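Local structure of inulin fructotransferase (Bacillus sp. snu-7, 2INV) at residues A[134-139]-A[169-174]; A[186-191]-A[208-213]; A[190-195]-A[216-221]; A[238-243]-A[262-267]. The protein breaks down inulin by intramolecular transfer of fructosyl groups, probably releasing the cyclic disaccharide difructose anhydride. One frame throughout, in Å; residues are numbered along the deposited sequence.

Contact 1 of 4, residues A[134-139]-A[169-174]; sequences RLSGIV and DNDSFH
Residues 134-139 and 169-174 run side by side in the same sense, their end-to-end directions 20° apart, with Ser136 beside Asp171 and Val139 beside His174 in parallel register. Asp171 N donates to Leu135 O at 2.8 Å, nearly along the C=O axis, and Asp171 O in turn takes the N-H of Gly137. Both chains then bend at a residue of positive phi, Gly137 and Ser172, and pairing resumes where His174 N meets Ile138 O at 3.0 Å. The Phe173 ring is sandwiched: Asn170 CB sits over the centre of one face, 3.4 Å above the plane, while Ile138 CB makes a CH-pi contact on the opposite face, 3.7 Å from the centroid. At the far end of the ring, Phe173 CZ touches Ile138 CD1 at 3.4 Å and also reaches Leu135 CB. An alanine at Phe173 would remove the ring between Asn170 and Ile138 and would probably loosen the packing of Leu135 and Ile138 on this bend. On the other side of the strands, the guanidinium of Arg134 stacks on the Asp171 carboxylate, planes 11° apart. The salt bridge from Arg134 NH2 to Asp171 OD2 is long, 3.9 Å, and rests on charge alone, since no N-H points at the oxygen; NH1 pairs with Asp193. Ser136 OG bonds to Phe89 O of the second subunit and lies 2.9 Å from Asp171 O. Two successive coils of a right-handed parallel beta-helix stack in this way, here at a corner where Arg134 lines one of the protein's two glycan pockets.

Contact 2 of 4, residues A[186-191]-A[208-213]; sequences ALIVRG and CVELTG
Ala186 starts the pairing at a corner of the chain, its CB pressed against Cys208 O at 3.4 Å. Leu187 then uses both backbone polar atoms: N donates to Cys208 O at 2.9 Å, and O receives Glu210 N. Its CG stands anti to the backbone N (chi1 175°), which lays CD2 alongside Val209 CG2 on the buried face. Ile188 points to the other face and lies side by side with Glu210, its CG1 3.6 Å from Glu210 OE1. That oxygen is hydrogen-bonded to His185 ND1, so the isoleucine flank lines one side of a polar group already held. An alanine at Ile188 would remove CG1, CG2 and CD1, the flank beside the carboxylate, and would probably leave Glu210 less firmly placed. This alternation, aliphatic inward and mixed outward on parallel strands 10° apart, belongs to one face of the right-handed parallel beta-helix. Val189 N makes the straightest bond, 2.8 Å and 173° at the hydrogen, to Glu210 O, while its CB packs on Leu211 CD2. Arg190 runs out extended from CG to NE and crosses Thr212 at about a right angle. One guanidinium face lies over Gly213 N, 3.9 Å below the plane, and a water in that plane accepts from Arg190 NH1 at 2.7 Å. Gly191 N donates to Thr212 O at 3.2 Å from above the carbonyl plane; at Gly213 a CB would clash with Arg190 CG.

Contact 3 of 4, residues A[190-195]-A[216-221]; sequences RGADAL and QATIVS. With FRU (beta-D-fructofuranose), chain E.
The Asp193 carboxylate and the Gln216 amide stand perpendicular, their planes 90° apart, and fructose lies beyond the carboxylate. Both carboxylate oxygens are taken by the sugar: O4 of the fructose donates to Asp193 OD1 at 2.7 Å, and its O3 donates to Asp193 OD2 at 2.6 Å. Asp193 CG, anti to its backbone N (chi1 179°), swings the carboxylate to the sugar; OD1 rests 3.6 Å from Gln216 CB, also bordering it. The glutamine chain bends at chi2 (-79°), carrying its amide away from the aspartate. Behind these groups Gln216 N donates to Ala192 O at 3.0 Å. Gln216 O is gripped twice, by Ala194 N at 3.0 Å and by Thr218 OG1 at 3.1 Å, both donors standing above the carbonyl plane. Ala194 and Ala217, each with positive phi, turn the two chains together, so that beyond the bend Ile219 N reaches Leu195 O at 2.9 Å. There Leu195 and Thr218 lie alongside, with CB of the leucine 3.7 Å from CG2 of the threonine. This is a corner of the parallel beta-helix; Met201 and Arg271 of the second subunit pack on Ala194 and Ala217 respectively. Asp193 OD2 also forms a salt bridge with Arg134, while Asp171 brings a like charge close. Two neighbouring hydroxyls donating to one carboxylate imply an aspartate that is probably ionised, with Arg134 likely to offset the repulsion from Asp171.

Contact 4 of 4, residues A[238-243]-A[262-267]; sequences NHEGLL and CNRCSV
Two coils of the parallel beta-helix meet here through backbone hydrogen bonds, a salt bridge and two separate cysteine sulfurs. Glu240 bends at chi2 (98°) so that OE1 meets Arg264 NH1 at 3.0 Å. The oxygen uses its syn lone pair and lies in the guanidinium plane, although the carboxylate itself is tilted 42° against that plane. Glu240 OE2 presses on the arginine chain, a tight 3.0 Å from Arg264 CD; water donates to Glu240 OE1 at 2.8 Å and accepts from Asn263 ND2. Toward the interior, Cys265 SG packs against Leu242 CB at 3.5 Å and receives a weak hydrogen bond from Leu242 N. The backbone holds these groups in step: Asn263 N donates to His239 O at 2.9 Å, and past the bend at Gly241 and Arg264 the next bond, Ser266 N to Leu242 O, is 2.7 Å; both run nearly along the C=O axis. Further out, Glu288 forms a salt bridge with Arg264 NE, so the guanidinium is held from two sides by acids, which probably eases the nearness of Arg297 of the second subunit. Asn263 OD1 accepts from Lys287 N, and Phe259 packs on both Leu242 and Cys265. Asn248 of the second subunit bonds to Gly241 O. At the start of the pairing a thiol stands in for a carbonyl, with His239 N donating to Cys262 SG at 3.5 Å and 165° at the hydrogen.

In the fold
All four contacts join coils of one parallel beta-helix. Contacts 2 and 3 share Arg190 and Gly191: the chain leaves the face paired in contact 2 and turns into the corner of contact 3, their centres 10 Å apart. Contact 1 lies two coils earlier, also 10 Å from contact 3, and the two build a fructose site together, Arg134 NH1 meeting Asp193 OD2 at 3.0 Å. Contact 4 follows contact 3, centres 9 Å apart, through Val220 N and Leu243 O at 2.9 Å; its Glu240 side chain stays about 7 Å from the sugar. Contacts 1, 3 and 4 touch the second subunit, whereas contact 2 meets no other chain of the assembly.

Contact 1 of 4, residues A[134-139]-A[169-174]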
loop_
_atom_site.group_PDB
_atom_site.type_symbol
_atom_site.label_atom_id
_atom_site.label_comp_id
_atom_site.label_asym_id
_atom_site.label_seq_id
_atom_site.Cartn_x
_atom_site.Cartn_y
_atom_site.Cartn_z
ATOM N N ARG A 134 -7.379 16.784 -21.128
ATOM C CA ARG A 134 -8.168 16.467 -19.961
ATOM C C ARG A 134 -7.279 16.948 -18.859
ATOM O O ARG A 134 -6.055 17.006 -19.006
ATOM C CB ARG A 134 -8.350 14.982 -19.751
ATOM C CG ARG A 134 -9.080 14.239 -20.817
ATOM C CD ARG A 134 -8.970 12.767 -20.468
ATOM N NE ARG A 134 -7.631 12.250 -20.739
ATOM C CZ ARG A 134 -7.228 11.026 -20.429
ATOM N NH1 ARG A 134 -8.051 10.191 -19.828
ATOM N NH2 ARG A 134 -6.010 10.637 -20.748
ATOM N N LEU A 135 -7.902 17.269 -17.740
ATOM C CA LEU A 135 -7.172 17.728 -16.585
ATOM C C LEU A 135 -6.278 16.607 -16.114
ATOM O O LEU A 135 -6.695 15.446 -16.044
ATOM C CB LEU A 135 -8.143 18.134 -15.493
ATOM C CG LEU A 135 -8.677 19.501 -15.885
ATOM C CD1 LEU A 135 -9.924 19.825 -15.097
ATOM C CD2 LEU A 135 -7.576 20.524 -15.655
ATOM N N SER A 136 -5.047 16.962 -15.778
ATOM C CA SER A 136 -4.096 15.970 -15.348
ATOM C C SER A 136 -3.249 16.404 -14.170
ATOM O O SER A 136 -3.050 17.585 -13.924
ATOM C CB SER A 136 -3.201 15.595 -16.532
ATOM O OG SER A 136 -2.420 14.449 -16.240
ATOM N N GLY A 137 -2.748 15.405 -13.457
ATOM C CA GLY A 137 -1.884 15.617 -12.309
ATOM C C GLY A 137 -2.383 16.389 -11.103
ATOM O O GLY A 137 -1.574 16.875 -10.311
ATOM N N ILE A 138 -3.695 16.521 -10.932
ATOM C CA ILE A 138 -4.193 17.255 -9.769
ATOM C C ILE A 138 -4.076 16.405 -8.511
ATOM O O ILE A 138 -4.440 15.226 -8.500
ATOM C CB ILE A 138 -5.641 17.726 -9.968
ATOM C CG1 ILE A 138 -5.683 18.707 -11.149
ATOM C CG2 ILE A 138 -6.141 18.410 -8.703
ATOM C CD1 ILE A 138 -7.051 19.224 -11.482
ATOM N N VAL A 139 -3.558 17.027 -7.456
ATOM C CA VAL A 139 -3.326 16.367 -6.184
ATOM C C VAL A 139 -4.015 17.065 -5.003
ATOM O O VAL A 139 -3.855 18.275 -4.813
ATOM C CB VAL A 139 -1.801 16.290 -5.912
ATOM C CG1 VAL A 139 -1.544 15.543 -4.618
ATOM C CG2 VAL A 139 -1.109 15.620 -7.081
ATOM N N ASP A 169 -13.402 14.338 -17.345
ATOM C CA ASP A 169 -12.457 13.240 -17.460
ATOM C C ASP A 169 -11.110 13.755 -17.014
ATOM O O ASP A 169 -10.685 14.857 -17.376
ATOM C CB ASP A 169 -12.420 12.704 -18.883
ATOM C CG ASP A 169 -13.755 12.109 -19.296
ATOM O OD1 ASP A 169 -14.603 11.874 -18.400
ATOM O OD2 ASP A 169 -13.970 11.865 -20.502
ATOM N N ASN A 170 -10.445 12.942 -16.211
ATOM C CA ASN A 170 -9.174 13.328 -15.627
ATOM C C ASN A 170 -8.101 12.269 -15.801
ATOM O O ASN A 170 -8.390 11.085 -15.956
ATOM C CB ASN A 170 -9.395 13.552 -14.142
ATOM C CG ASN A 170 -10.140 12.390 -13.498
ATOM O OD1 ASN A 170 -9.535 11.513 -12.880
ATOM N ND2 ASN A 170 -11.459 12.366 -13.666
ATOM N N ASP A 171 -6.849 12.702 -15.787
ATOM C CA ASP A 171 -5.763 11.758 -15.893
ATOM C C ASP A 171 -4.717 11.963 -14.817
ATOM O O ASP A 171 -4.299 13.076 -14.524
ATOM C CB ASP A 171 -5.096 11.807 -17.263
ATOM C CG ASP A 171 -4.122 10.664 -17.455
ATOM O OD1 ASP A 171 -4.391 9.566 -16.912
ATOM O OD2 ASP A 171 -3.092 10.845 -18.142
ATOM N N SER A 172 -4.328 10.844 -14.226
ATOM C CA SER A 172 -3.319 10.777 -13.184
ATOM C C SER A 172 -3.618 11.613 -11.944
ATOM O O SER A 172 -2.727 12.280 -11.416
ATOM C CB SER A 172 -1.964 11.181 -13.757
ATOM O OG SER A 172 -0.920 10.561 -13.031
ATOM N N PHE A 173 -4.856 11.580 -11.459
ATOM C CA PHE A 173 -5.175 12.344 -10.260
ATOM C C PHE A 173 -4.658 11.569 -9.060
ATOM O O PHE A 173 -4.511 10.341 -9.125
ATOM C CB PHE A 173 -6.681 12.578 -10.156
ATOM C CG PHE A 173 -7.146 13.822 -10.878
ATOM C CD1 PHE A 173 -6.457 14.294 -11.990
ATOM C CD2 PHE A 173 -8.282 14.503 -10.466
ATOM C CE1 PHE A 173 -6.891 15.421 -12.680
ATOM C CE2 PHE A 173 -8.727 15.630 -11.146
ATOM C CZ PHE A 173 -8.033 16.094 -12.259
ATOM N N HIS A 174 -4.370 12.289 -7.978
ATOM C CA HIS A 174 -3.853 11.681 -6.758
ATOM C C HIS A 174 -4.575 12.271 -5.550
ATOM O O HIS A 174 -4.573 13.492 -5.344
ATOM C CB HIS A 174 -2.350 11.949 -6.665
ATOM C CG HIS A 174 -1.625 11.074 -5.693
ATOM N ND1 HIS A 174 -2.253 10.104 -4.942
ATOM C CD2 HIS A 174 -0.307 10.988 -5.388
ATOM C CE1 HIS A 174 -1.356 9.461 -4.217
ATOM N NE2 HIS A 174 -0.169 9.977 -4.469
HETATM O O HOH W 1 -10.416 9.774 -18.442
HETATM O O HOH W 2 -10.754 17.514 -17.777
HETATM O O HOH W 3 -2.559 13.304 -19.204
#

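Contact 2 of 4, residues A[186-191]-A[208-213]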
loop_
_atom_site.group_PDB
_atom_site.type_symbol
_atom_site.label_atom_id
_atom_site.label_comp_id
_atom_site.label_asym_id
_atom_site.label_seq_id
_atom_site.Cartn_x
_atom_site.Cartn_y
_atom_site.Cartn_z
ATOM N N ALA A 186 -18.347 12.287 0.155
ATOM C CA ALA A 186 -16.988 12.714 0.457
ATOM C C ALA A 186 -16.231 13.002 -0.826
ATOM O O ALA A 186 -15.876 14.144 -1.121
ATOM C CB ALA A 186 -16.269 11.637 1.252
ATOM N N LEU A 187 -16.010 11.950 -1.605
ATOM C CA LEU A 187 -15.272 12.061 -2.856
ATOM C C LEU A 187 -15.986 11.447 -4.062
ATOM O O LEU A 187 -16.461 10.312 -4.006
ATOM C CB LEU A 187 -13.911 11.385 -2.695
ATOM C CG LEU A 187 -13.045 11.297 -3.946
ATOM C CD1 LEU A 187 -12.461 12.658 -4.246
ATOM C CD2 LEU A 187 -11.935 10.282 -3.724
ATOM N N ILE A 188 -16.043 12.204 -5.153
ATOM C CA ILE A 188 -16.667 11.743 -6.388
ATOM C C ILE A 188 -15.705 11.992 -7.549
ATOM O O ILE A 188 -15.167 13.086 -7.686
ATOM C CB ILE A 188 -17.986 12.501 -6.681
ATOM C CG1 ILE A 188 -19.037 12.171 -5.619
ATOM C CG2 ILE A 188 -18.503 12.132 -8.069
ATOM C CD1 ILE A 188 -20.335 12.935 -5.777
ATOM N N VAL A 189 -15.473 10.974 -8.371
ATOM C CA VAL A 189 -14.579 11.118 -9.518
ATOM C C VAL A 189 -15.077 10.354 -10.744
ATOM O O VAL A 189 -14.988 9.130 -10.820
ATOM C CB VAL A 189 -13.148 10.644 -9.192
ATOM C CG1 VAL A 189 -12.233 10.937 -10.370
ATOM C CG2 VAL A 189 -12.631 11.348 -7.945
ATOM N N ARG A 190 -15.584 11.122 -11.700
ATOM C CA ARG A 190 -16.132 10.628 -12.950
ATOM C C ARG A 190 -15.064 10.562 -14.033
ATOM O O ARG A 190 -14.232 11.446 -14.132
ATOM C CB ARG A 190 -17.260 11.573 -13.368
ATOM C CG ARG A 190 -18.160 11.049 -14.451
ATOM C CD ARG A 190 -19.409 11.865 -14.527
ATOM N NE ARG A 190 -20.470 11.109 -15.179
ATOM C CZ ARG A 190 -21.478 10.530 -14.541
ATOM N NH1 ARG A 190 -21.559 10.627 -13.226
ATOM N NH2 ARG A 190 -22.392 9.852 -15.220
ATOM N N GLY A 191 -15.104 9.518 -14.854
ATOM C CA GLY A 191 -14.123 9.379 -15.918
ATOM C C GLY A 191 -12.682 9.425 -15.451
ATOM O O GLY A 191 -11.849 10.118 -16.032
ATOM N N CYS A 208 -18.649 7.489 0.551
ATOM C CA CYS A 208 -17.215 7.723 0.661
ATOM C C CYS A 208 -16.514 7.962 -0.687
ATOM O O CYS A 208 -16.052 9.076 -0.950
ATOM C CB CYS A 208 -16.568 6.561 1.428
ATOM S SG CYS A 208 -17.176 6.433 3.131
ATOM N N VAL A 209 -16.405 6.932 -1.524
ATOM C CA VAL A 209 -15.758 7.105 -2.819
ATOM C C VAL A 209 -16.647 6.630 -3.966
ATOM O O VAL A 209 -17.042 5.467 -4.034
ATOM C CB VAL A 209 -14.406 6.370 -2.891
ATOM C CG1 VAL A 209 -13.806 6.532 -4.285
ATOM C CG2 VAL A 209 -13.455 6.928 -1.850
ATOM N N GLU A 210 -16.936 7.552 -4.879
ATOM C CA GLU A 210 -17.793 7.276 -6.031
ATOM C C GLU A 210 -17.094 7.484 -7.377
ATOM O O GLU A 210 -16.895 8.621 -7.819
ATOM C CB GLU A 210 -19.044 8.159 -5.965
ATOM C CG GLU A 210 -19.958 7.845 -4.790
ATOM C CD GLU A 210 -21.075 8.861 -4.638
ATOM O OE1 GLU A 210 -20.930 9.775 -3.794
ATOM O OE2 GLU A 210 -22.090 8.763 -5.369
ATOM N N LEU A 211 -16.730 6.379 -8.023
ATOM C CA LEU A 211 -16.070 6.422 -9.324
ATOM C C LEU A 211 -17.132 6.148 -10.379
ATOM O O LEU A 211 -17.376 5.003 -10.776
ATOM C CB LEU A 211 -14.976 5.369 -9.380
ATOM C CG LEU A 211 -14.119 5.407 -8.117
ATOM C CD1 LEU A 211 -13.101 4.280 -8.139
ATOM C CD2 LEU A 211 -13.439 6.761 -8.000
ATOM N N THR A 212 -17.765 7.227 -10.819
ATOM C CA THR A 212 -18.849 7.171 -11.785
ATOM C C THR A 212 -18.437 7.328 -13.243
ATOM O O THR A 212 -17.269 7.538 -13.551
ATOM C CB THR A 212 -19.880 8.250 -11.436
ATOM O OG1 THR A 212 -19.243 9.534 -11.459
ATOM C CG2 THR A 212 -20.434 8.004 -10.037
ATOM N N GLY A 213 -19.423 7.221 -14.128
ATOM C CA GLY A 213 -19.183 7.358 -15.551
ATOM C C GLY A 213 -18.477 6.143 -16.131
ATOM O O GLY A 213 -19.101 5.267 -16.750
HETATM O O HOH W 4 -18.820 10.117 -2.138
HETATM O O HOH W 5 -14.575 7.082 -12.489
HETATM O O HOH W 6 -20.472 11.845 -11.035
#

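Contact 3 of 4, residues A[190-195]-A[216-221]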
loop_
_atom_site.group_PDB
_atom_site.type_symbol
_atom_site.label_atom_id
_atom_site.label_comp_id
_atom_site.label_asym_id
_atom_site.label_seq_id
_atom_site.Cartn_x
_atom_site.Cartn_y
_atom_site.Cartn_z
ATOM N N ARG A 190 -15.584 11.122 -11.700
ATOM C CA ARG A 190 -16.132 10.628 -12.950
ATOM C C ARG A 190 -15.064 10.562 -14.033
ATOM O O ARG A 190 -14.232 11.446 -14.132
ATOM C CB ARG A 190 -17.260 11.573 -13.368
ATOM C CG ARG A 190 -18.160 11.049 -14.451
ATOM C CD ARG A 190 -19.409 11.865 -14.527
ATOM N NE ARG A 190 -20.470 11.109 -15.179
ATOM C CZ ARG A 190 -21.478 10.530 -14.541
ATOM N NH1 ARG A 190 -21.559 10.627 -13.226
ATOM N NH2 ARG A 190 -22.392 9.852 -15.220
ATOM N N GLY A 191 -15.104 9.518 -14.854
ATOM C CA GLY A 191 -14.123 9.379 -15.918
ATOM C C GLY A 191 -12.682 9.425 -15.451
ATOM O O GLY A 191 -11.849 10.118 -16.032
ATOM N N ALA A 192 -12.396 8.681 -14.390
ATOM C CA ALA A 192 -11.053 8.620 -13.823
ATOM C C ALA A 192 -10.184 7.657 -14.623
ATOM O O ALA A 192 -10.637 6.606 -15.072
ATOM C CB ALA A 192 -11.120 8.184 -12.372
ATOM N N ASP A 193 -8.927 8.039 -14.795
ATOM C CA ASP A 193 -7.952 7.278 -15.554
ATOM C C ASP A 193 -6.614 7.386 -14.815
ATOM O O ASP A 193 -6.090 8.484 -14.633
ATOM C CB ASP A 193 -7.908 7.876 -16.968
ATOM C CG ASP A 193 -6.904 7.199 -17.879
ATOM O OD1 ASP A 193 -6.459 6.065 -17.577
ATOM O OD2 ASP A 193 -6.563 7.805 -18.923
ATOM N N ALA A 194 -6.092 6.243 -14.367
ATOM C CA ALA A 194 -4.833 6.179 -13.623
ATOM C C ALA A 194 -4.957 6.966 -12.326
ATOM O O ALA A 194 -3.983 7.548 -11.840
ATOM C CB ALA A 194 -3.690 6.731 -14.460
ATOM N N LEU A 195 -6.170 6.979 -11.784
ATOM C CA LEU A 195 -6.454 7.682 -10.547
ATOM C C LEU A 195 -5.921 6.923 -9.356
ATOM O O LEU A 195 -5.848 5.692 -9.352
ATOM C CB LEU A 195 -7.961 7.867 -10.346
ATOM C CG LEU A 195 -8.373 8.275 -8.920
ATOM C CD1 LEU A 195 -7.967 9.714 -8.657
ATOM C CD2 LEU A 195 -9.869 8.103 -8.747
ATOM N N GLN A 216 -10.462 3.704 -15.939
ATOM C CA GLN A 216 -9.343 2.891 -16.395
ATOM C C GLN A 216 -8.189 2.887 -15.400
ATOM O O GLN A 216 -7.890 3.904 -14.775
ATOM C CB GLN A 216 -8.823 3.389 -17.741
ATOM C CG GLN A 216 -9.862 3.435 -18.844
ATOM C CD GLN A 216 -10.122 2.075 -19.440
ATOM O OE1 GLN A 216 -11.181 1.827 -20.024
ATOM N NE2 GLN A 216 -9.158 1.174 -19.282
ATOM N N ALA A 217 -7.544 1.727 -15.290
ATOM C CA ALA A 217 -6.406 1.491 -14.406
ATOM C C ALA A 217 -6.325 2.428 -13.211
ATOM O O ALA A 217 -5.377 3.200 -13.066
ATOM C CB ALA A 217 -5.121 1.560 -15.200
ATOM N N THR A 218 -7.317 2.324 -12.339
ATOM C CA THR A 218 -7.385 3.137 -11.144
ATOM C C THR A 218 -6.982 2.274 -9.957
ATOM O O THR A 218 -7.138 1.055 -9.989
ATOM C CB THR A 218 -8.815 3.675 -10.952
ATOM O OG1 THR A 218 -9.134 4.566 -12.031
ATOM C CG2 THR A 218 -8.937 4.415 -9.633
ATOM N N ILE A 219 -6.451 2.908 -8.919
ATOM C CA ILE A 219 -6.034 2.195 -7.721
ATOM C C ILE A 219 -6.657 2.821 -6.492
ATOM O O ILE A 219 -6.592 4.037 -6.303
ATOM C CB ILE A 219 -4.501 2.223 -7.522
ATOM C CG1 ILE A 219 -3.793 1.475 -8.656
ATOM C CG2 ILE A 219 -4.152 1.603 -6.178
ATOM C CD1 ILE A 219 -2.288 1.560 -8.579
ATOM N N VAL A 220 -7.265 1.979 -5.667
ATOM C CA VAL A 220 -7.885 2.422 -4.433
ATOM C C VAL A 220 -7.365 1.465 -3.372
ATOM O O VAL A 220 -7.851 0.340 -3.249
ATOM C CB VAL A 220 -9.428 2.336 -4.508
ATOM C CG1 VAL A 220 -10.044 2.837 -3.207
ATOM C CG2 VAL A 220 -9.949 3.162 -5.676
ATOM N N SER A 221 -6.360 1.912 -2.625
ATOM C CA SER A 221 -5.753 1.077 -1.599
ATOM C C SER A 221 -5.344 1.833 -0.341
ATOM O O SER A 221 -5.281 3.064 -0.336
ATOM C CB SER A 221 -4.526 0.370 -2.175
ATOM O OG SER A 221 -3.496 1.288 -2.435
HETATM C C1 FRU E . -3.443 5.515 -23.584
HETATM C C2 FRU E . -4.780 4.994 -22.904
HETATM C C3 FRU E . -4.989 5.503 -21.449
HETATM C C4 FRU E . -5.694 4.344 -20.709
HETATM C C5 FRU E . -5.189 3.149 -21.465
HETATM C C6 FRU E . -6.230 2.333 -22.062
HETATM O O1 FRU E . -2.617 5.417 -22.825
HETATM O O2 FRU E . -5.809 5.210 -23.848
HETATM O O3 FRU E . -5.368 6.749 -20.919
HETATM O O4 FRU E . -5.434 4.342 -19.317
HETATM O O5 FRU E . -4.479 3.634 -22.656
HETATM O O6 FRU E . -6.397 1.151 -22.391
#

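Contact 4 of 4, residues A[238-243]-A[262-267]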
loop_
_atom_site.group_PDB
_atom_site.type_symbol
_atom_site.label_atom_id
_atom_site.label_comp_id
_atom_site.label_asym_id
_atom_site.label_seq_id
_atom_site.Cartn_x
_atom_site.Cartn_y
_atom_site.Cartn_z
ATOM N N ASN A 238 -18.615 1.091 -14.575
ATOM C CA ASN A 238 -18.001 0.760 -15.855
ATOM C C ASN A 238 -16.497 1.000 -15.827
ATOM O O ASN A 238 -15.941 1.676 -16.693
ATOM C CB ASN A 238 -18.663 1.590 -16.954
ATOM C CG ASN A 238 -20.175 1.582 -16.839
ATOM O OD1 ASN A 238 -20.805 0.518 -16.841
ATOM N ND2 ASN A 238 -20.769 2.767 -16.726
ATOM N N HIS A 239 -15.857 0.443 -14.802
ATOM C CA HIS A 239 -14.420 0.550 -14.628
ATOM C C HIS A 239 -13.763 -0.694 -15.160
ATOM O O HIS A 239 -14.344 -1.780 -15.152
ATOM C CB HIS A 239 -14.043 0.722 -13.158
ATOM C CG HIS A 239 -13.795 2.142 -12.766
ATOM N ND1 HIS A 239 -12.544 2.617 -12.436
ATOM C CD2 HIS A 239 -14.640 3.194 -12.644
ATOM C CE1 HIS A 239 -12.630 3.899 -12.122
ATOM N NE2 HIS A 239 -13.890 4.272 -12.240
ATOM N N GLU A 240 -12.534 -0.517 -15.610
ATOM C CA GLU A 240 -11.748 -1.589 -16.164
ATOM C C GLU A 240 -10.371 -1.415 -15.557
ATOM O O GLU A 240 -9.860 -0.301 -15.493
ATOM C CB GLU A 240 -11.712 -1.431 -17.681
ATOM C CG GLU A 240 -10.600 -2.174 -18.394
ATOM C CD GLU A 240 -11.053 -3.492 -18.979
ATOM O OE1 GLU A 240 -12.272 -3.665 -19.200
ATOM O OE2 GLU A 240 -10.181 -4.346 -19.245
ATOM N N GLY A 241 -9.783 -2.508 -15.083
ATOM C CA GLY A 241 -8.464 -2.434 -14.476
ATOM C C GLY A 241 -8.422 -1.840 -13.075
ATOM O O GLY A 241 -7.352 -1.446 -12.600
ATOM N N LEU A 242 -9.567 -1.786 -12.399
ATOM C CA LEU A 242 -9.607 -1.246 -11.045
ATOM C C LEU A 242 -8.972 -2.218 -10.061
ATOM O O LEU A 242 -9.278 -3.408 -10.069
ATOM C CB LEU A 242 -11.049 -0.960 -10.619
ATOM C CG LEU A 242 -11.295 -0.343 -9.233
ATOM C CD1 LEU A 242 -10.535 0.970 -9.096
ATOM C CD2 LEU A 242 -12.784 -0.109 -9.026
ATOM N N LEU A 243 -8.069 -1.699 -9.235
ATOM C CA LEU A 243 -7.392 -2.495 -8.226
ATOM C C LEU A 243 -7.840 -1.930 -6.892
ATOM O O LEU A 243 -7.673 -0.739 -6.623
ATOM C CB LEU A 243 -5.876 -2.343 -8.345
ATOM C CG LEU A 243 -4.993 -3.589 -8.278
ATOM C CD1 LEU A 243 -3.575 -3.157 -7.940
ATOM C CD2 LEU A 243 -5.505 -4.558 -7.235
ATOM N N CYS A 262 -18.473 -3.302 -14.144
ATOM C CA CYS A 262 -17.031 -3.140 -14.256
ATOM C C CYS A 262 -16.495 -4.464 -14.783
ATOM O O CYS A 262 -17.083 -5.518 -14.528
ATOM C CB CYS A 262 -16.413 -2.815 -12.894
ATOM S SG CYS A 262 -17.135 -1.374 -12.086
ATOM N N ASN A 263 -15.389 -4.420 -15.519
ATOM C CA ASN A 263 -14.823 -5.651 -16.060
ATOM C C ASN A 263 -13.339 -5.754 -15.746
ATOM O O ASN A 263 -12.630 -4.753 -15.700
ATOM C CB ASN A 263 -15.016 -5.711 -17.579
ATOM C CG ASN A 263 -16.472 -5.658 -17.983
ATOM O OD1 ASN A 263 -17.304 -6.411 -17.473
ATOM N ND2 ASN A 263 -16.791 -4.762 -18.907
ATOM N N ARG A 264 -12.877 -6.980 -15.538
ATOM C CA ARG A 264 -11.476 -7.239 -15.242
ATOM C C ARG A 264 -10.894 -6.406 -14.108
ATOM O O ARG A 264 -9.772 -5.903 -14.218
ATOM C CB ARG A 264 -10.619 -7.004 -16.482
ATOM C CG ARG A 264 -10.949 -7.883 -17.650
ATOM C CD ARG A 264 -11.459 -7.047 -18.800
ATOM N NE ARG A 264 -12.318 -7.850 -19.659
ATOM C CZ ARG A 264 -13.211 -7.360 -20.507
ATOM N NH1 ARG A 264 -13.370 -6.056 -20.624
ATOM N NH2 ARG A 264 -13.965 -8.184 -21.219
ATOM N N CYS A 265 -11.638 -6.244 -13.022
ATOM C CA CYS A 265 -11.117 -5.473 -11.900
ATOM C C CYS A 265 -10.681 -6.467 -10.843
ATOM O O CYS A 265 -10.915 -7.677 -10.998
ATOM C CB CYS A 265 -12.185 -4.532 -11.337
ATOM S SG CYS A 265 -12.764 -3.292 -12.515
ATOM N N SER A 266 -10.057 -5.977 -9.774
ATOM C CA SER A 266 -9.604 -6.880 -8.727
ATOM C C SER A 266 -9.788 -6.312 -7.331
ATOM O O SER A 266 -9.374 -5.182 -7.044
ATOM C CB SER A 266 -8.129 -7.236 -8.945
ATOM O OG SER A 266 -7.629 -8.002 -7.868
ATOM N N VAL A 267 -10.412 -7.109 -6.468
ATOM C CA VAL A 267 -10.639 -6.715 -5.087
ATOM C C VAL A 267 -9.951 -7.784 -4.244
ATOM O O VAL A 267 -10.500 -8.864 -4.004
ATOM C CB VAL A 267 -12.143 -6.647 -4.787
ATOM C CG1 VAL A 267 -12.380 -6.297 -3.332
ATOM C CG2 VAL A 267 -12.788 -5.596 -5.687
HETATM O O HOH W 7 -14.745 -2.398 -19.450
#